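Local structure of lipase aflb (Neosartorya fumigata, 6IDY) at residues L99-G104 with A173-Y178; C281-W286 with L423-K428; V308-I313 with A331-S336. The protein probably hydrolyses ester bonds of lipids as a lipase of the alpha/beta-hydrolase fold, and binds a calcium ion. All blocks are in the same frame, centred on the assembly; numbering follows the deposited sequence.

The three contacts lie in separate parts of one alpha/beta-hydrolase chain, and none touches another. By their centres, interactions 1 and 2 are the closer pair, about 21 Å apart. Helix 414-424 relates them: its last residues belong to interaction 2, and its I417 packs on L102 and T175 of interaction 1. Interaction 3 lies about 29 Å from each of the others, between centres. It joins strand 310-314, in the parallel part of the central sheet, to the loop before strand 341-345. Along the chain, interaction 1 closes first. Interaction 2 then spans residues 281-428 and encloses interaction 3. The late helix 414-424 thus ties helices 96-103 and 173-178 to the start of helix 283-287.

Interaction 1. Residues L99-G104 with A173-Y178; sequences LSFLNG and AGTTYY
F101 and Y178 meet ring to ring between two helices of this alpha/beta-hydrolase fold. Segments 99-103 and 173-178 run roughly antiparallel, at 157°. Their axes stay 11.8 Å apart at closest approach, so long side chains have to bridge the gap.

The tight part is aromatic and lies toward solvent. CZ of F101 stands 3.6 Å above the plane of the Y178 ring, over its centre. The ring planes are turned 32° against each other, which makes the pair neither an offset stack nor T-shaped. F101 carries CG opposite its own backbone N (chi1 175°), and Y178 does the same. Each ring therefore reaches across the gap, the two coming from opposite directions. Y178 is exposed and marks the solvent side; F101 is partly exposed.

Deeper in, the two segments share fewer contacts, but helix 414-424 fills in around them. One methyl pair joins them there: CD2 of L102 lies 3.8 Å from CG2 of T175. Both residues are buried, and I417 of helix 414-424 touches both side chains. L414 of that helix also packs on T175.

Polar atoms are linked beside this layer. N111 ND2 is hydrogen-bonded to T175 OG1. A water lies 2.8 Å from the same T175 OG1 and donates to F101 O at 3.1 Å. The oxygen of this water also sits 3.4 Å above the plane of the F101 ring, displaced toward its rim.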
loop_
_atom_site.group_PDB
_atom_site.type_symbol
_atom_site.label_atom_id
_atom_site.label_comp_id
_atom_site.label_asym_id
_atom_site.label_seq_id
_atom_site.Cartn_x
_atom_site.Cartn_y
_atom_site.Cartn_z
ATOM N N LEU A 99 -10.735 13.230 -10.428
ATOM C CA LEU A 99 -11.962 12.481 -10.125
ATOM C C LEU A 99 -12.406 11.639 -11.327
ATOM O O LEU A 99 -12.765 10.473 -11.148
ATOM C CB LEU A 99 -13.115 13.419 -9.708
ATOM C CG LEU A 99 -13.170 13.870 -8.246
ATOM C CD1 LEU A 99 -14.293 14.871 -8.030
ATOM C CD2 LEU A 99 -13.352 12.692 -7.301
ATOM N N SER A 100 -12.351 12.221 -12.545
ATOM C CA SER A 100 -12.710 11.549 -13.796
ATOM C C SER A 100 -11.806 10.343 -14.045
ATOM O O SER A 100 -12.310 9.281 -14.410
ATOM C CB SER A 100 -12.647 12.523 -14.970
ATOM O OG SER A 100 -13.010 11.900 -16.190
ATOM N N PHE A 101 -10.483 10.499 -13.807
ATOM C CA PHE A 101 -9.484 9.439 -13.962
ATOM C C PHE A 101 -9.733 8.320 -12.942
ATOM O O PHE A 101 -9.772 7.151 -13.325
ATOM C CB PHE A 101 -8.053 10.007 -13.845
ATOM C CG PHE A 101 -6.942 8.978 -13.874
ATOM C CD1 PHE A 101 -6.565 8.369 -15.068
ATOM C CD2 PHE A 101 -6.261 8.632 -12.714
ATOM C CE1 PHE A 101 -5.535 7.423 -15.096
ATOM C CE2 PHE A 101 -5.232 7.684 -12.742
ATOM C CZ PHE A 101 -4.878 7.085 -13.932
ATOM N N LEU A 102 -9.929 8.685 -11.658
ATOM C CA LEU A 102 -10.206 7.743 -10.566
ATOM C C LEU A 102 -11.522 6.992 -10.795
ATOM O O LEU A 102 -11.623 5.815 -10.441
ATOM C CB LEU A 102 -10.251 8.471 -9.209
ATOM C CG LEU A 102 -8.958 9.128 -8.702
ATOM C CD1 LEU A 102 -9.255 10.048 -7.546
ATOM C CD2 LEU A 102 -7.911 8.092 -8.275
ATOM N N ASN A 103 -12.521 7.672 -11.406
ATOM C CA ASN A 103 -13.837 7.105 -11.714
ATOM C C ASN A 103 -13.772 5.894 -12.659
ATOM O O ASN A 103 -14.563 4.964 -12.501
ATOM C CB ASN A 103 -14.795 8.179 -12.240
ATOM C CG ASN A 103 -16.233 7.729 -12.379
ATOM O OD1 ASN A 103 -16.859 7.238 -11.433
ATOM N ND2 ASN A 103 -16.789 7.898 -13.565
ATOM N N GLY A 104 -12.817 5.906 -13.593
ATOM C CA GLY A 104 -12.632 4.825 -14.557
ATOM C C GLY A 104 -11.540 3.826 -14.226
ATOM O O GLY A 104 -10.988 3.212 -15.141
ATOM N N ALA A 173 -3.011 -1.566 -7.338
ATOM C CA ALA A 173 -1.633 -1.101 -7.489
ATOM C C ALA A 173 -1.459 -0.051 -8.564
ATOM O O ALA A 173 -0.833 0.978 -8.306
ATOM C CB ALA A 173 -0.716 -2.279 -7.768
ATOM N N GLY A 174 -2.010 -0.323 -9.748
ATOM C CA GLY A 174 -1.910 0.541 -10.916
ATOM C C GLY A 174 -2.258 1.982 -10.638
ATOM O O GLY A 174 -1.432 2.867 -10.871
ATOM N N THR A 175 -3.467 2.220 -10.098
ATOM C CA THR A 175 -3.918 3.569 -9.762
ATOM C C THR A 175 -3.117 4.140 -8.589
ATOM O O THR A 175 -2.689 5.292 -8.675
ATOM C CB THR A 175 -5.441 3.638 -9.567
ATOM O OG1 THR A 175 -6.065 3.263 -10.795
ATOM C CG2 THR A 175 -5.910 5.036 -9.211
ATOM N N THR A 176 -2.904 3.339 -7.521
ATOM C CA THR A 176 -2.141 3.721 -6.327
ATOM C C THR A 176 -0.786 4.339 -6.662
ATOM O O THR A 176 -0.486 5.457 -6.228
ATOM C CB THR A 176 -1.950 2.513 -5.402
ATOM O OG1 THR A 176 -3.228 2.095 -4.951
ATOM C CG2 THR A 176 -1.019 2.801 -4.196
ATOM N N TYR A 177 0.010 3.616 -7.446
ATOM C CA TYR A 177 1.372 4.015 -7.766
ATOM C C TYR A 177 1.501 4.981 -8.936
ATOM O O TYR A 177 2.549 5.599 -9.077
ATOM C CB TYR A 177 2.231 2.772 -7.955
ATOM C CG TYR A 177 2.455 2.080 -6.628
ATOM C CD1 TYR A 177 3.214 2.679 -5.626
ATOM C CD2 TYR A 177 1.861 0.852 -6.351
ATOM C CE1 TYR A 177 3.397 2.066 -4.390
ATOM C CE2 TYR A 177 2.048 0.220 -5.118
ATOM C CZ TYR A 177 2.831 0.827 -4.148
ATOM O OH TYR A 177 3.067 0.211 -2.949
ATOM N N TYR A 178 0.431 5.173 -9.718
ATOM C CA TYR A 178 0.399 6.125 -10.829
ATOM C C TYR A 178 0.754 7.535 -10.308
ATOM O O TYR A 178 1.505 8.259 -10.961
ATOM C CB TYR A 178 -1.002 6.110 -11.483
ATOM C CG TYR A 178 -1.195 7.098 -12.611
ATOM C CD1 TYR A 178 -0.910 6.749 -13.926
ATOM C CD2 TYR A 178 -1.712 8.369 -12.370
ATOM C CE1 TYR A 178 -1.101 7.652 -14.974
ATOM C CE2 TYR A 178 -1.906 9.281 -13.407
ATOM C CZ TYR A 178 -1.591 8.920 -14.707
ATOM O OH TYR A 178 -1.791 9.812 -15.733
HETATM O O HOH W 1 -7.523 5.288 -12.170
#

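Interaction 2. Residues C281-W286 with L423-K428; sequences CTPSLW and LAYKPK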
loop_
_atom_site.group_PDB
_atom_site.type_symbol
_atom_site.label_atom_id
_atom_site.label_comp_id
_atom_site.label_asym_id
_atom_site.label_seq_id
_atom_site.Cartn_x
_atom_site.Cartn_y
_atom_site.Cartn_z
ATOM N N CYS A 281 -17.446 -7.085 7.411
ATOM C CA CYS A 281 -16.353 -6.480 6.654
ATOM C C CYS A 281 -15.773 -7.452 5.642
ATOM O O CYS A 281 -16.527 -8.175 5.015
ATOM C CB CYS A 281 -15.298 -5.958 7.624
ATOM S SG CYS A 281 -15.988 -4.970 8.976
ATOM N N THR A 282 -14.450 -7.446 5.438
ATOM C CA THR A 282 -13.819 -8.363 4.493
ATOM C C THR A 282 -12.768 -9.173 5.256
ATOM O O THR A 282 -12.374 -8.738 6.348
ATOM C CB THR A 282 -13.253 -7.623 3.247
ATOM O OG1 THR A 282 -11.893 -7.257 3.465
ATOM C CG2 THR A 282 -14.083 -6.411 2.815
ATOM N N PRO A 283 -12.283 -10.329 4.717
ATOM C CA PRO A 283 -11.249 -11.094 5.435
ATOM C C PRO A 283 -10.016 -10.275 5.810
ATOM O O PRO A 283 -9.604 -10.339 6.962
ATOM C CB PRO A 283 -10.892 -12.218 4.453
ATOM C CG PRO A 283 -12.111 -12.404 3.639
ATOM C CD PRO A 283 -12.666 -11.014 3.461
ATOM N N SER A 284 -9.447 -9.488 4.862
ATOM C CA SER A 284 -8.244 -8.691 5.123
ATOM C C SER A 284 -8.468 -7.572 6.132
ATOM O O SER A 284 -7.533 -7.243 6.856
ATOM C CB SER A 284 -7.627 -8.158 3.836
ATOM O OG SER A 284 -8.311 -7.020 3.344
ATOM N N LEU A 285 -9.697 -7.005 6.202
ATOM C CA LEU A 285 -10.000 -5.964 7.192
ATOM C C LEU A 285 -9.952 -6.574 8.590
ATOM O O LEU A 285 -9.250 -6.049 9.453
ATOM C CB LEU A 285 -11.356 -5.263 6.940
ATOM C CG LEU A 285 -11.555 -4.529 5.593
ATOM C CD1 LEU A 285 -12.785 -3.635 5.632
ATOM C CD2 LEU A 285 -10.333 -3.687 5.206
ATOM N N TRP A 286 -10.640 -7.724 8.787
ATOM C CA TRP A 286 -10.650 -8.421 10.065
ATOM C C TRP A 286 -9.273 -8.919 10.485
ATOM O O TRP A 286 -8.925 -8.780 11.658
ATOM C CB TRP A 286 -11.696 -9.546 10.097
ATOM C CG TRP A 286 -13.081 -9.052 10.398
ATOM C CD1 TRP A 286 -14.188 -9.190 9.617
ATOM C CD2 TRP A 286 -13.490 -8.280 11.542
ATOM N NE1 TRP A 286 -15.268 -8.578 10.213
ATOM C CE2 TRP A 286 -14.870 -8.020 11.399
ATOM C CE3 TRP A 286 -12.825 -7.800 12.688
ATOM C CZ2 TRP A 286 -15.595 -7.293 12.345
ATOM C CZ3 TRP A 286 -13.551 -7.099 13.637
ATOM C CH2 TRP A 286 -14.920 -6.855 13.464
ATOM N N LEU A 423 -17.128 -1.402 0.111
ATOM C CA LEU A 423 -18.588 -1.463 0.069
ATOM C C LEU A 423 -19.122 -2.484 -0.929
ATOM O O LEU A 423 -20.088 -3.176 -0.611
ATOM C CB LEU A 423 -19.204 -0.071 -0.150
ATOM C CG LEU A 423 -18.871 1.009 0.916
ATOM C CD1 LEU A 423 -19.676 2.277 0.682
ATOM C CD2 LEU A 423 -19.112 0.512 2.337
ATOM N N ALA A 424 -18.465 -2.640 -2.089
ATOM C CA ALA A 424 -18.885 -3.609 -3.112
ATOM C C ALA A 424 -18.458 -5.048 -2.796
ATOM O O ALA A 424 -18.967 -5.974 -3.425
ATOM C CB ALA A 424 -18.346 -3.201 -4.476
ATOM N N TYR A 425 -17.518 -5.244 -1.848
ATOM C CA TYR A 425 -17.033 -6.583 -1.506
ATOM C C TYR A 425 -18.142 -7.445 -0.938
ATOM O O TYR A 425 -18.778 -7.075 0.048
ATOM C CB TYR A 425 -15.834 -6.536 -0.548
ATOM C CG TYR A 425 -15.184 -7.888 -0.342
ATOM C CD1 TYR A 425 -15.671 -8.782 0.611
ATOM C CD2 TYR A 425 -14.078 -8.275 -1.095
ATOM C CE1 TYR A 425 -15.077 -10.030 0.801
ATOM C CE2 TYR A 425 -13.464 -9.510 -0.896
ATOM C CZ TYR A 425 -13.969 -10.385 0.052
ATOM O OH TYR A 425 -13.375 -11.609 0.250
ATOM N N LYS A 426 -18.374 -8.592 -1.581
ATOM C CA LYS A 426 -19.399 -9.562 -1.204
ATOM C C LYS A 426 -18.867 -10.982 -1.440
ATOM O O LYS A 426 -18.191 -11.201 -2.442
ATOM C CB LYS A 426 -20.704 -9.332 -1.998
ATOM C CG LYS A 426 -21.422 -8.039 -1.634
ATOM C CD LYS A 426 -22.588 -7.704 -2.555
ATOM C CE LYS A 426 -23.099 -6.312 -2.256
ATOM N NZ LYS A 426 -24.476 -6.092 -2.776
ATOM N N PRO A 427 -19.145 -11.962 -0.549
ATOM C CA PRO A 427 -19.911 -11.840 0.701
ATOM C C PRO A 427 -19.084 -11.233 1.830
ATOM O O PRO A 427 -17.880 -11.466 1.905
ATOM C CB PRO A 427 -20.363 -13.279 0.971
ATOM C CG PRO A 427 -19.284 -14.141 0.368
ATOM C CD PRO A 427 -18.652 -13.341 -0.756
ATOM N N LYS A 428 -19.720 -10.410 2.678
ATOM C CA LYS A 428 -19.030 -9.801 3.810
ATOM C C LYS A 428 -18.893 -10.807 4.944
ATOM O O LYS A 428 -19.610 -11.808 4.964
ATOM C CB LYS A 428 -19.676 -8.473 4.238
ATOM C CG LYS A 428 -19.207 -7.326 3.353
ATOM C CD LYS A 428 -19.705 -5.970 3.792
ATOM C CE LYS A 428 -19.247 -4.897 2.828
ATOM N NZ LYS A 428 -19.942 -4.986 1.514
#
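T282 lies over one face of the Y425 ring, where the start of one helix meets the exit from another in this alpha/beta-hydrolase fold. T282 holds the N-cap position before helix 283-287. Y425 is the first residue to leave helical geometry after helix 414-424.

The threonine and the tyrosine form a CH-pi contact. T282 CB stands 4.0 Å from the Y425 ring centroid, 18° off the ring normal. The methyl is shifted toward the backbone end of the ring, with CG2 of T282 3.6 Å from CD1 of Y425. P283 meets the other end. Its CD approaches obliquely and comes within 3.3 Å of Y425 OH. The tyrosine thus crosses both residues at a slant, T282 over its ring face and P283 near its hydroxyl end. It gets there with CG swung away from its backbone N (chi1 -171°). Its hydroxyl is hydrogen-bonded to N203 OD1, while T282 OG1 is hydrogen-bonded to L202 O. The loop that contains these two residues therefore ties down both partners.

The third meeting is between C281 and K428, a carbonyl oxygen against the CA and first methylenes of the lysine. C281 O is 3.2 Å from CA of K428, a CA-H...O contact, and lies 3.3 Å from both CB and CG of that lysine. C281 is further fixed by its disulfide to C273 and by backbone hydrogen bonding with T429.

Beyond these methylenes the lysine turns away. Its chain bends at the last torsion (chi4 70°) and brings the amine back to the end of helix 414-424. This placement is likely to be favourable, as carbonyls there would attract a positive charge. K428 NZ donates to L423 O and to Y425 O, at 2.8 Å each; it stands above the L423 carbonyl plane but only slightly tilted from that of Y425.

Interaction 3. Residues V308-I313 with A331-S336; sequences VPTTTI and AILSDS
T310 and T312 face the loop 331-336 from one side of a strand in the parallel part of the alpha/beta-hydrolase sheet. The apolar contact is methyl to methyl, CG2 of T310 lying 3.8 Å from CD1 of L333. The two side chains meet at a slant. F263 packs on both L333 and T312.

Methyl also meets carbonyl. CG2 of T312 approaches A331 O to 3.3 Å. With the hydroxyl of T312 between backbone N and carbonyl carbon (chi1 77°), CG2 is anti to that carbon and turned to A331 O.

The hydrogen bonds that join strand and loop run through a third residue, N343 of strand 341-345. Its OD1 accepts from T312 OG1, and its ND2 donates to L333 O. Within its own segment, T310 OG1 donates to V308 O at 2.8 Å, from well above that carbonyl plane.

Strand 310-314 runs between the parallel strands 253-259 and 341-345, and residues 331-336 form part of the helix-free link to the latter. The other side of the strand carries T311 and I313, which pack on helix 368-379; T311 touches A377, a residue of the calcium site.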
loop_
_atom_site.group_PDB
_atom_site.type_symbol
_atom_site.label_atom_id
_atom_site.label_comp_id
_atom_site.label_asym_id
_atom_site.label_seq_id
_atom_site.Cartn_x
_atom_site.Cartn_y
_atom_site.Cartn_z
ATOM N N VAL A 308 14.893 -9.646 5.225
ATOM C CA VAL A 308 15.810 -9.047 4.239
ATOM C C VAL A 308 16.011 -7.576 4.688
ATOM O O VAL A 308 15.210 -7.121 5.515
ATOM C CB VAL A 308 15.206 -9.129 2.787
ATOM C CG1 VAL A 308 14.916 -10.565 2.364
ATOM C CG2 VAL A 308 13.950 -8.263 2.634
ATOM N N PRO A 309 17.006 -6.803 4.170
ATOM C CA PRO A 309 17.122 -5.388 4.586
ATOM C C PRO A 309 15.790 -4.649 4.421
ATOM O O PRO A 309 15.275 -4.552 3.304
ATOM C CB PRO A 309 18.210 -4.837 3.660
ATOM C CG PRO A 309 19.067 -6.040 3.353
ATOM C CD PRO A 309 18.064 -7.156 3.194
ATOM N N THR A 310 15.189 -4.213 5.550
ATOM C CA THR A 310 13.880 -3.550 5.518
ATOM C C THR A 310 13.953 -2.096 5.988
ATOM O O THR A 310 14.538 -1.799 7.032
ATOM C CB THR A 310 12.822 -4.376 6.277
ATOM O OG1 THR A 310 12.829 -5.716 5.772
ATOM C CG2 THR A 310 11.409 -3.798 6.146
ATOM N N THR A 311 13.328 -1.203 5.204
ATOM C CA THR A 311 13.225 0.230 5.464
ATOM C C THR A 311 11.731 0.541 5.687
ATOM O O THR A 311 10.960 0.552 4.725
ATOM C CB THR A 311 13.811 1.012 4.266
ATOM O OG1 THR A 311 15.121 0.523 3.981
ATOM C CG2 THR A 311 13.843 2.522 4.500
ATOM N N THR A 312 11.319 0.747 6.951
ATOM C CA THR A 312 9.914 1.058 7.271
ATOM C C THR A 312 9.776 2.563 7.391
ATOM O O THR A 312 10.672 3.206 7.932
ATOM C CB THR A 312 9.394 0.290 8.515
ATOM O OG1 THR A 312 9.899 0.887 9.713
ATOM C CG2 THR A 312 9.711 -1.213 8.476
ATOM N N ILE A 313 8.700 3.137 6.818
ATOM C CA ILE A 313 8.474 4.586 6.821
ATOM C C ILE A 313 7.025 4.829 7.194
ATOM O O ILE A 313 6.119 4.314 6.536
ATOM C CB ILE A 313 8.901 5.288 5.491
ATOM C CG1 ILE A 313 10.282 4.765 4.974
ATOM C CG2 ILE A 313 8.927 6.809 5.687
ATOM C CD1 ILE A 313 10.536 4.884 3.508
ATOM N N ALA A 331 4.439 -0.303 12.588
ATOM C CA ALA A 331 5.408 -0.354 11.502
ATOM C C ALA A 331 6.777 -0.874 11.887
ATOM O O ALA A 331 7.550 -1.229 11.006
ATOM C CB ALA A 331 5.536 1.021 10.887
ATOM N N ILE A 332 7.088 -0.920 13.185
ATOM C CA ILE A 332 8.411 -1.321 13.658
ATOM C C ILE A 332 8.690 -2.810 13.471
ATOM O O ILE A 332 7.886 -3.652 13.858
ATOM C CB ILE A 332 8.653 -0.862 15.134
ATOM C CG1 ILE A 332 8.692 0.688 15.238
ATOM C CG2 ILE A 332 9.928 -1.508 15.748
ATOM C CD1 ILE A 332 8.623 1.258 16.715
ATOM N N LEU A 333 9.855 -3.116 12.887
ATOM C CA LEU A 333 10.366 -4.473 12.790
ATOM C C LEU A 333 11.642 -4.527 13.600
ATOM O O LEU A 333 12.428 -3.572 13.604
ATOM C CB LEU A 333 10.650 -4.924 11.346
ATOM C CG LEU A 333 9.434 -5.264 10.466
ATOM C CD1 LEU A 333 9.876 -5.687 9.082
ATOM C CD2 LEU A 333 8.541 -6.349 11.096
ATOM N N SER A 334 11.846 -5.638 14.295
ATOM C CA SER A 334 13.085 -5.868 15.028
ATOM C C SER A 334 14.076 -6.429 14.005
ATOM O O SER A 334 13.699 -6.665 12.849
ATOM C CB SER A 334 12.861 -6.865 16.162
ATOM O OG SER A 334 12.254 -6.214 17.263
ATOM N N ASP A 335 15.325 -6.646 14.417
ATOM C CA ASP A 335 16.325 -7.185 13.514
ATOM C C ASP A 335 17.132 -8.328 14.141
ATOM O O ASP A 335 18.358 -8.322 14.066
ATOM C CB ASP A 335 17.247 -6.072 12.980
ATOM C CG ASP A 335 18.100 -6.520 11.805
ATOM O OD1 ASP A 335 17.658 -7.428 11.055
ATOM O OD2 ASP A 335 19.205 -5.976 11.641
ATOM N N SER A 336 16.443 -9.335 14.705
ATOM C CA SER A 336 17.086 -10.493 15.333
ATOM C C SER A 336 17.895 -11.362 14.351
ATOM O O SER A 336 18.823 -12.055 14.780
ATOM C CB SER A 336 16.058 -11.326 16.092
ATOM O OG SER A 336 15.443 -10.540 17.099
#